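Local coordinates for DNA-damage inducible protein DDI1-like protein (Leishmania major, PDB 5YQ8) that probably acts as an aspartic endopeptidase, this chain being the retroviral protease-like domain of a longer Ddi1 protein and pairing with a second copy, at residues A[19-33]-A[81-95]. Residues are numbered along the deposited sequence; the frame is centred on the assembly and turned at random.
Sequences AFVDSGAQNSIMNKR and YVIEDQAMDLIIGLD
Met88 lays its sulfur over one face of the Phe20 ring, a Met-aromatic contact in which Met88 SD sits 4.1 Å from the ring centroid, offset toward the rim, while Ile91 CG2 and Asp22 OD2 come up at the ring edge. The Tyr81 ring, in contrast, is met at its edge: Asn27 CB lies in its plane, and Asn27 OD1 approaches Tyr81 CE2 to 3.4 Å. Between these two rings runs the psi motif of the retropepsin fold. Strand 90-92 is inserted between strands 19-21 and 29-31, parallel to the first and antiparallel to the second, and strand 29-31 in turn pairs in parallel with strand 81-83. Phe20 binds through both its N and its O to the inserted strand. Asp22 N then bonds Ile92 O (3.0 Å), fixing the backbone of the probable catalytic aspartate against strand 90-92. In the turn that follows, Ser23 OG bonds Val21 O and Ser23 N of the second subunit, as in the fireman's grip of retropepsins.

At the far end of the pairing, Asn31 shows how one amide can organise a loop. With CG between its backbone N and carbonyl carbon (chi1 56°), Asn31 ND2 reaches Gln86 O, near the amide plane, at 3.2 Å, and also meets Asp89 OD1 from above the carboxylate plane. Asn31 is the N-cap of helix 32-37, its side chain capping a backbone N of the first turn, and its OD1 also bonds Thr34 OG1; Arg37 holds the other oxygen of Asp89.

Near the active-site loop, Leu94 N bonds Ala25 O (2.8 Å), and Asp95 OD2 offers its syn lone pair to Ser28 N at 2.9 Å. The Ser28 hydroxyl donates weakly to Ile91 O, and its OG accepts a nearly straight bond (173°) from Gly93 N, 2.9 Å away.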
ATOM      1  N   ALA A  19       4.293   0.269 -12.859  1.00  7.94           N
ATOM      2  CA  ALA A  19       3.833   1.154 -11.791  1.00  7.89           C
ATOM      3  C   ALA A  19       3.534   0.328 -10.547  1.00  7.49           C
ATOM      4  O   ALA A  19       2.775  -0.611 -10.614  1.00  7.12           O
ATOM      5  CB  ALA A  19       2.564   1.915 -12.214  1.00  7.56           C
ATOM      6  N   PHE A  20       4.120   0.714  -9.431  1.00  7.74           N
ATOM      7  CA  PHE A  20       3.840   0.113  -8.107  1.00  8.19           C
ATOM      8  C   PHE A  20       2.548   0.614  -7.474  1.00  7.98           C
ATOM      9  O   PHE A  20       2.345   1.814  -7.440  1.00  8.19           O
ATOM     10  CB  PHE A  20       4.973   0.462  -7.194  1.00  8.50           C
ATOM     11  CG  PHE A  20       4.930  -0.212  -5.841  1.00  8.65           C
ATOM     12  CD1 PHE A  20       5.130  -1.571  -5.731  1.00  8.81           C
ATOM     13  CD2 PHE A  20       4.765   0.546  -4.661  1.00  8.35           C
ATOM     14  CE1 PHE A  20       5.185  -2.170  -4.481  1.00  8.46           C
ATOM     15  CE2 PHE A  20       4.765  -0.066  -3.431  1.00  8.31           C
ATOM     16  CZ  PHE A  20       4.953  -1.432  -3.337  1.00  8.09           C
ATOM     17  N   VAL A  21       1.711  -0.308  -7.023  1.00  7.61           N
ATOM     18  CA  VAL A  21       0.374   0.018  -6.518  1.00  7.75           C
ATOM     19  C   VAL A  21       0.388  -0.061  -4.991  1.00  7.82           C
ATOM     20  O   VAL A  21       0.337  -1.177  -4.436  1.00  8.70           O
ATOM     21  CB  VAL A  21      -0.687  -0.938  -7.059  1.00  7.57           C
ATOM     22  CG1 VAL A  21      -2.043  -0.671  -6.401  1.00  7.64           C
ATOM     23  CG2 VAL A  21      -0.773  -0.878  -8.602  1.00  7.61           C
ATOM     24  N   ASP A  22       0.446   1.098  -4.341  1.00  7.57           N
ATOM     25  CA  ASP A  22       0.784   1.239  -2.893  1.00  7.95           C
ATOM     26  C   ASP A  22      -0.319   1.924  -2.161  1.00  8.12           C
ATOM     27  O   ASP A  22      -0.418   3.121  -2.221  1.00  9.07           O
ATOM     28  CB  ASP A  22       2.061   2.075  -2.764  1.00  7.71           C
ATOM     29  CG  ASP A  22       2.664   2.083  -1.382  1.00  7.76           C
ATOM     30  OD1 ASP A  22       2.030   1.592  -0.428  1.00  7.54           O
ATOM     31  OD2 ASP A  22       3.797   2.642  -1.272  1.00  7.70           O
ATOM     32  N   SER A  23      -1.176   1.184  -1.490  1.00  8.48           N
ATOM     33  CA  SER A  23      -2.346   1.764  -0.822  1.00  8.75           C
ATOM     34  C   SER A  23      -1.988   2.501   0.431  1.00  8.88           C
ATOM     35  O   SER A  23      -2.748   3.329   0.886  1.00  8.13           O
ATOM     36  CB  SER A  23      -3.409   0.673  -0.544  1.00  9.35           C
ATOM     37  OG  SER A  23      -3.163  -0.067   0.660  1.00  9.48           O
ATOM     38  N   GLY A  24      -0.825   2.225   0.981  1.00  9.62           N
ATOM     39  CA  GLY A  24      -0.246   3.043   2.034  1.00 10.11           C
ATOM     40  C   GLY A  24       0.553   4.268   1.678  1.00 10.98           C
ATOM     41  O   GLY A  24       1.099   4.896   2.561  1.00 12.90           O
ATOM     42  N   ALA A  25       0.681   4.603   0.404  1.00 12.03           N
ATOM     43  CA  ALA A  25       1.402   5.838  -0.025  1.00 12.07           C
ATOM     44  C   ALA A  25       0.360   6.903  -0.284  1.00 12.82           C
ATOM     45  O   ALA A  25      -0.540   6.727  -1.108  1.00 12.45           O
ATOM     46  CB  ALA A  25       2.205   5.598  -1.288  1.00 11.66           C
ATOM     47  N   GLN A  26       0.462   7.999   0.434  1.00 14.78           N
ATOM     48  CA  GLN A  26      -0.445   9.087   0.184  1.00 16.18           C
ATOM     49  C   GLN A  26      -0.201   9.764  -1.191  1.00 15.49           C
ATOM     50  O   GLN A  26      -1.154  10.206  -1.777  1.00 15.39           O
ATOM     51  CB  GLN A  26      -0.398  10.115   1.326  1.00 18.59           C
ATOM     52  CG  GLN A  26      -1.438  11.206   1.159  1.00 19.76           C
ATOM     53  CD  GLN A  26      -1.770  11.902   2.447  1.00 23.44           C
ATOM     54  OE1 GLN A  26      -2.855  11.687   3.058  1.00 22.85           O
ATOM     55  NE2 GLN A  26      -0.851  12.771   2.875  1.00 25.04           N
ATOM     56  N   ASN A  27       1.028   9.842  -1.693  1.00 14.20           N
ATOM     57  CA  ASN A  27       1.314  10.574  -2.966  1.00 13.77           C
ATOM     58  C   ASN A  27       1.792   9.616  -4.063  1.00 13.26           C
ATOM     59  O   ASN A  27       2.499   8.648  -3.786  1.00 10.93           O
ATOM     60  CB  ASN A  27       2.368  11.657  -2.708  1.00 14.55           C
ATOM     61  CG  ASN A  27       1.930  12.649  -1.623  1.00 15.98           C
ATOM     62  OD1 ASN A  27       1.157  13.611  -1.915  1.00 16.86           O
ATOM     63  ND2 ASN A  27       2.344  12.378  -0.354  1.00 13.27           N
ATOM     64  N   SER A  28       1.368   9.884  -5.298  1.00 13.25           N
ATOM     65  CA  SER A  28       2.002   9.303  -6.489  1.00 13.77           C
ATOM     66  C   SER A  28       3.275  10.058  -6.843  1.00 13.79           C
ATOM     67  O   SER A  28       3.314  11.288  -6.753  1.00 15.12           O
ATOM     68  CB  SER A  28       1.055   9.289  -7.685  1.00 13.87           C
ATOM     69  OG  SER A  28       0.024   8.328  -7.488  1.00 14.40           O
ATOM     70  N   ILE A  29       4.322   9.299  -7.170  1.00 14.14           N
ATOM     71  CA  ILE A  29       5.654   9.823  -7.400  1.00 14.24           C
ATOM     72  C   ILE A  29       6.309   9.044  -8.513  1.00 13.71           C
ATOM     73  O   ILE A  29       6.160   7.846  -8.586  1.00 14.06           O
ATOM     74  CB  ILE A  29       6.538   9.737  -6.158  1.00 15.94           C
ATOM     75  CG1 ILE A  29       5.958  10.494  -4.962  1.00 16.26           C
ATOM     76  CG2 ILE A  29       7.850  10.429  -6.430  1.00 16.77           C
ATOM     77  CD1 ILE A  29       6.475  10.009  -3.630  1.00 17.52           C
ATOM     78  N   MET A  30       6.994   9.760  -9.397  1.00 12.51           N
ATOM     79  CA  MET A  30       7.719   9.239 -10.520  1.00 12.72           C
ATOM     80  C   MET A  30       9.162   9.677 -10.442  1.00 12.58           C
ATOM     81  O   MET A  30       9.431  10.856 -10.119  1.00 11.89           O
ATOM     82  CB  MET A  30       7.089   9.796 -11.807  1.00 12.14           C
ATOM     83  CG  MET A  30       7.924   9.596 -13.040  1.00 12.31           C
ATOM     84  SD  MET A  30       7.038  10.143 -14.515  1.00 11.88           S
ATOM     85  CE  MET A  30       5.738   8.966 -14.670  1.00 11.63           C
ATOM     86  N   ASN A  31      10.090   8.793 -10.800  1.00 13.05           N
ATOM     87  CA  ASN A  31      11.509   9.187 -10.721  1.00 13.93           C
ATOM     88  C   ASN A  31      11.877  10.079 -11.883  1.00 13.32           C
ATOM     89  O   ASN A  31      11.181  10.100 -12.876  1.00 12.67           O
ATOM     90  CB  ASN A  31      12.463   7.994 -10.526  1.00 15.29           C
ATOM     91  CG  ASN A  31      12.323   6.960 -11.591  1.00 17.24           C
ATOM     92  OD1 ASN A  31      11.578   7.173 -12.560  1.00 21.11           O
ATOM     93  ND2 ASN A  31      12.961   5.800 -11.407  1.00 16.44           N
ATOM     94  N   LYS A  32      12.929  10.867 -11.739  1.00 13.79           N
ATOM     95  CA  LYS A  32      13.384  11.792 -12.791  1.00 14.99           C
ATOM     96  C   LYS A  32      13.677  11.083 -14.097  1.00 15.48           C
ATOM     97  O   LYS A  32      13.345  11.595 -15.178  1.00 16.10           O
ATOM     98  CB  LYS A  32      14.636  12.562 -12.357  1.00 15.90           C
ATOM     99  CG  LYS A  32      15.169  13.523 -13.428  1.00 17.31           C
ATOM    100  CD  LYS A  32      16.203  14.495 -12.888  1.00 18.50           C
ATOM    101  CE  LYS A  32      16.787  15.368 -13.997  1.00 18.91           C
ATOM    102  NZ  LYS A  32      17.518  16.530 -13.363  1.00 19.03           N
ATOM    103  N   ARG A  33      14.245   9.882 -13.974  1.00 16.44           N
ATOM    104  CA  ARG A  33      14.716   9.120 -15.103  1.00 17.16           C
ATOM    105  C   ARG A  33      13.548   8.759 -15.953  1.00 17.08           C
ATOM    106  O   ARG A  33      13.678   8.788 -17.194  1.00 17.11           O
ATOM    107  CB  ARG A  33      15.459   7.838 -14.648  1.00 17.94           C
ATOM    108  CG  ARG A  33      16.038   7.002 -15.809  1.00 19.03           C
ATOM    109  CD  ARG A  33      16.977   5.899 -15.295  1.00 19.24           C
ATOM    110  NE  ARG A  33      16.598   5.518 -13.923  1.00 18.04           N
ATOM    111  CZ  ARG A  33      15.724   4.569 -13.590  1.00 19.53           C
ATOM    112  NH1 ARG A  33      15.135   3.821 -14.535  1.00 19.39           N
ATOM    113  NH2 ARG A  33      15.449   4.333 -12.283  1.00 19.50           N
ATOM    114  N   TYR A  81       4.363  13.751  -8.116  1.00 18.58           N
ATOM    115  CA  TYR A  81       5.619  14.431  -7.889  1.00 18.51           C
ATOM    116  C   TYR A  81       6.720  13.760  -8.661  1.00 16.96           C
ATOM    117  O   TYR A  81       6.648  12.607  -8.977  1.00 18.35           O
ATOM    118  CB  TYR A  81       5.941  14.434  -6.403  1.00 20.26           C
ATOM    119  CG  TYR A  81       4.959  15.209  -5.582  1.00 23.32           C
ATOM    120  CD1 TYR A  81       4.825  16.594  -5.755  1.00 24.61           C
ATOM    121  CD2 TYR A  81       4.189  14.607  -4.611  1.00 24.51           C
ATOM    122  CE1 TYR A  81       3.956  17.348  -5.002  1.00 25.55           C
ATOM    123  CE2 TYR A  81       3.350  15.383  -3.807  1.00 24.86           C
ATOM    124  CZ  TYR A  81       3.221  16.755  -4.039  1.00 25.20           C
ATOM    125  OH  TYR A  81       2.373  17.599  -3.366  1.00 24.16           O
ATOM    126  N   VAL A  82       7.764  14.513  -8.955  1.00 16.03           N
ATOM    127  CA  VAL A  82       8.930  13.983  -9.619  1.00 15.70           C
ATOM    128  C   VAL A  82      10.110  14.130  -8.664  1.00 17.35           C
ATOM    129  O   VAL A  82      10.340  15.245  -8.148  1.00 16.50           O
ATOM    130  CB  VAL A  82       9.202  14.652 -10.982  1.00 13.87           C
ATOM    131  CG1 VAL A  82      10.459  14.094 -11.586  1.00 13.63           C
ATOM    132  CG2 VAL A  82       8.045  14.406 -11.957  1.00 13.51           C
ATOM    133  N   ILE A  83      10.805  13.013  -8.414  1.00 18.93           N
ATOM    134  CA  ILE A  83      11.907  12.960  -7.476  1.00 22.26           C
ATOM    135  C   ILE A  83      13.086  12.222  -8.112  1.00 22.55           C
ATOM    136  O   ILE A  83      12.910  11.113  -8.601  1.00 22.87           O
ATOM    137  CB  ILE A  83      11.440  12.270  -6.171  1.00 25.03           C
ATOM    138  CG1 ILE A  83      10.355  13.108  -5.490  1.00 27.11           C
ATOM    139  CG2 ILE A  83      12.612  12.074  -5.233  1.00 27.61           C
ATOM    140  CD1 ILE A  83      10.066  12.856  -4.023  1.00 28.90           C
ATOM    141  N   GLU A  84      14.285  12.799  -8.068  1.00 23.59           N
ATOM    142  CA  GLU A  84      15.393  12.319  -8.917  1.00 24.09           C
ATOM    143  C   GLU A  84      15.759  10.816  -8.758  1.00 24.51           C
ATOM    144  O   GLU A  84      15.582  10.028  -9.712  1.00 22.23           O
ATOM    145  CB  GLU A  84      16.660  13.210  -8.800  1.00 25.22           C
ATOM    146  CG  GLU A  84      17.841  12.658  -9.649  1.00 25.47           C
ATOM    147  CD  GLU A  84      19.173  13.315  -9.342  1.00 26.18           C
ATOM    148  OE1 GLU A  84      19.794  13.935 -10.253  1.00 26.85           O
ATOM    149  OE2 GLU A  84      19.620  13.158  -8.173  1.00 23.71           O
ATOM    150  N   ASP A  85      16.289  10.439  -7.594  1.00 24.42           N
ATOM    151  CA  ASP A  85      16.784   9.054  -7.392  1.00 24.71           C
ATOM    152  C   ASP A  85      15.798   8.297  -6.511  1.00 24.63           C
ATOM    153  O   ASP A  85      15.932   8.237  -5.315  1.00 24.82           O
ATOM    154  CB  ASP A  85      18.194   8.984  -6.759  1.00 25.50           C
ATOM    155  CG  ASP A  85      19.290   9.516  -7.665  1.00 23.84           C
ATOM    156  OD1 ASP A  85      19.242   9.289  -8.880  1.00 24.77           O
ATOM    157  OD2 ASP A  85      20.212  10.159  -7.146  1.00 22.70           O
ATOM    158  N   GLN A  86      14.798   7.719  -7.162  1.00 25.59           N
ATOM    159  CA  GLN A  86      13.835   6.827  -6.568  1.00 23.26           C
ATOM    160  C   GLN A  86      14.024   5.466  -7.257  1.00 22.95           C
ATOM    161  O   GLN A  86      14.152   5.350  -8.491  1.00 25.08           O
ATOM    162  CB  GLN A  86      12.434   7.391  -6.778  1.00 22.56           C
ATOM    163  CG  GLN A  86      11.316   6.557  -6.186  1.00 22.12           C
ATOM    164  CD  GLN A  86       9.903   7.046  -6.553  1.00 22.76           C
ATOM    165  OE1 GLN A  86       9.272   7.790  -5.803  1.00 20.20           O
ATOM    166  NE2 GLN A  86       9.376   6.566  -7.674  1.00 19.41           N
ATOM    167  N   ALA A  87      14.053   4.418  -6.458  1.00 23.78           N
ATOM    168  CA  ALA A  87      14.348   3.093  -7.001  1.00 23.14           C
ATOM    169  C   ALA A  87      13.284   2.724  -8.026  1.00 23.13           C
ATOM    170  O   ALA A  87      13.628   2.173  -9.096  1.00 23.41           O
ATOM    171  CB  ALA A  87      14.411   2.040  -5.892  1.00 24.14           C
ATOM    172  N   MET A  88      12.011   3.076  -7.704  1.00 22.61           N
ATOM    173  CA  MET A  88      10.833   2.616  -8.438  1.00 19.56           C
ATOM    174  C   MET A  88      10.382   3.677  -9.404  1.00 20.32           C
ATOM    175  O   MET A  88      10.192   4.853  -9.030  1.00 20.69           O
ATOM    176  CB  MET A  88       9.675   2.245  -7.491  1.00 18.20           C
ATOM    177  CG  MET A  88      10.101   1.177  -6.539  1.00 17.05           C
ATOM    178  SD  MET A  88       8.683   0.438  -5.749  1.00 17.18           S
ATOM    179  CE  MET A  88       8.055   1.714  -4.664  1.00 17.29           C
ATOM    180  N   ASP A  89      10.174   3.255 -10.657  1.00 18.65           N
ATOM    181  CA  ASP A  89       9.865   4.183 -11.742  1.00 16.78           C
ATOM    182  C   ASP A  89       8.638   5.022 -11.401  1.00 15.19           C
ATOM    183  O   ASP A  89       8.684   6.247 -11.472  1.00 15.30           O
ATOM    184  CB  ASP A  89       9.666   3.417 -13.039  1.00 16.40           C
ATOM    185  CG  ASP A  89      10.973   2.798 -13.534  1.00 18.01           C
ATOM    186  OD1 ASP A  89      12.026   2.986 -12.817  1.00 16.85           O
ATOM    187  OD2 ASP A  89      10.957   2.196 -14.673  1.00 17.13           O
ATOM    188  N   LEU A  90       7.563   4.369 -10.970  1.00 12.77           N
ATOM    189  CA  LEU A  90       6.307   5.017 -10.797  1.00 11.64           C
ATOM    190  C   LEU A  90       5.568   4.303  -9.705  1.00 11.31           C
ATOM    191  O   LEU A  90       5.478   3.034  -9.703  1.00 11.57           O
ATOM    192  CB  LEU A  90       5.515   4.946 -12.117  1.00 11.83           C
ATOM    193  CG  LEU A  90       4.186   5.662 -12.158  1.00 12.12           C
ATOM    194  CD1 LEU A  90       4.302   7.123 -11.767  1.00 12.43           C
ATOM    195  CD2 LEU A  90       3.608   5.533 -13.552  1.00 12.46           C
ATOM    196  N   ILE A  91       5.033   5.112  -8.788  1.00  9.77           N
ATOM    197  CA  ILE A  91       4.216   4.677  -7.715  1.00  9.26           C
ATOM    198  C   ILE A  91       2.792   5.256  -7.898  1.00  8.96           C
ATOM    199  O   ILE A  91       2.611   6.513  -7.972  1.00  8.99           O
ATOM    200  CB  ILE A  91       4.813   5.118  -6.380  1.00  9.29           C
ATOM    201  CG1 ILE A  91       6.276   4.673  -6.343  1.00  9.55           C
ATOM    202  CG2 ILE A  91       4.051   4.463  -5.271  1.00  8.97           C
ATOM    203  CD1 ILE A  91       7.059   5.075  -5.134  1.00 10.09           C
ATOM    204  N   ILE A  92       1.816   4.339  -8.015  1.00  7.99           N
ATOM    205  CA  ILE A  92       0.424   4.657  -7.941  1.00  7.68           C
ATOM    206  C   ILE A  92       0.032   4.741  -6.455  1.00  7.83           C
ATOM    207  O   ILE A  92      -0.067   3.734  -5.779  1.00  7.32           O
ATOM    208  CB  ILE A  92      -0.386   3.615  -8.661  1.00  7.71           C
ATOM    209  CG1 ILE A  92      -0.025   3.633 -10.132  1.00  7.61           C
ATOM    210  CG2 ILE A  92      -1.888   3.915  -8.542  1.00  7.95           C
ATOM    211  CD1 ILE A  92      -0.835   2.657 -10.940  1.00  7.97           C
ATOM    212  N   GLY A  93      -0.156   5.943  -5.930  1.00  7.44           N
ATOM    213  CA  GLY A  93      -0.565   6.086  -4.523  1.00  7.28           C
ATOM    214  C   GLY A  93      -2.070   6.095  -4.328  1.00  7.25           C
ATOM    215  O   GLY A  93      -2.890   6.001  -5.266  1.00  6.65           O
ATOM    216  N   LEU A  94      -2.432   6.270  -3.077  1.00  7.90           N
ATOM    217  CA  LEU A  94      -3.817   6.405  -2.655  1.00  8.52           C
ATOM    218  C   LEU A  94      -4.544   7.637  -3.239  1.00  9.31           C
ATOM    219  O   LEU A  94      -5.714   7.600  -3.416  1.00 10.74           O
ATOM    220  CB  LEU A  94      -3.834   6.419  -1.120  1.00  8.58           C
ATOM    221  CG  LEU A  94      -5.125   5.980  -0.423  1.00  8.73           C
ATOM    222  CD1 LEU A  94      -5.543   4.622  -0.948  1.00  8.52           C
ATOM    223  CD2 LEU A  94      -4.940   5.996   1.073  1.00  8.62           C
ATOM    224  N   ASP A  95      -3.875   8.719  -3.563  1.00  9.80           N
ATOM    225  CA  ASP A  95      -4.520   9.781  -4.321  1.00 10.39           C
ATOM    226  C   ASP A  95      -5.164   9.324  -5.649  1.00 10.38           C
ATOM    227  O   ASP A  95      -6.344   9.612  -5.934  1.00 10.14           O
ATOM    228  CB  ASP A  95      -3.509  10.906  -4.613  1.00 11.57           C
ATOM    229  CG  ASP A  95      -2.052  10.392  -4.815  1.00 12.81           C
ATOM    230  OD1 ASP A  95      -1.737   9.201  -4.433  1.00 13.93           O
ATOM    231  OD2 ASP A  95      -1.221  11.215  -5.280  1.00 13.10           O
TER
HETATM  232  O   HOH W   1      13.987   1.797 -13.735  1.00 17.88           O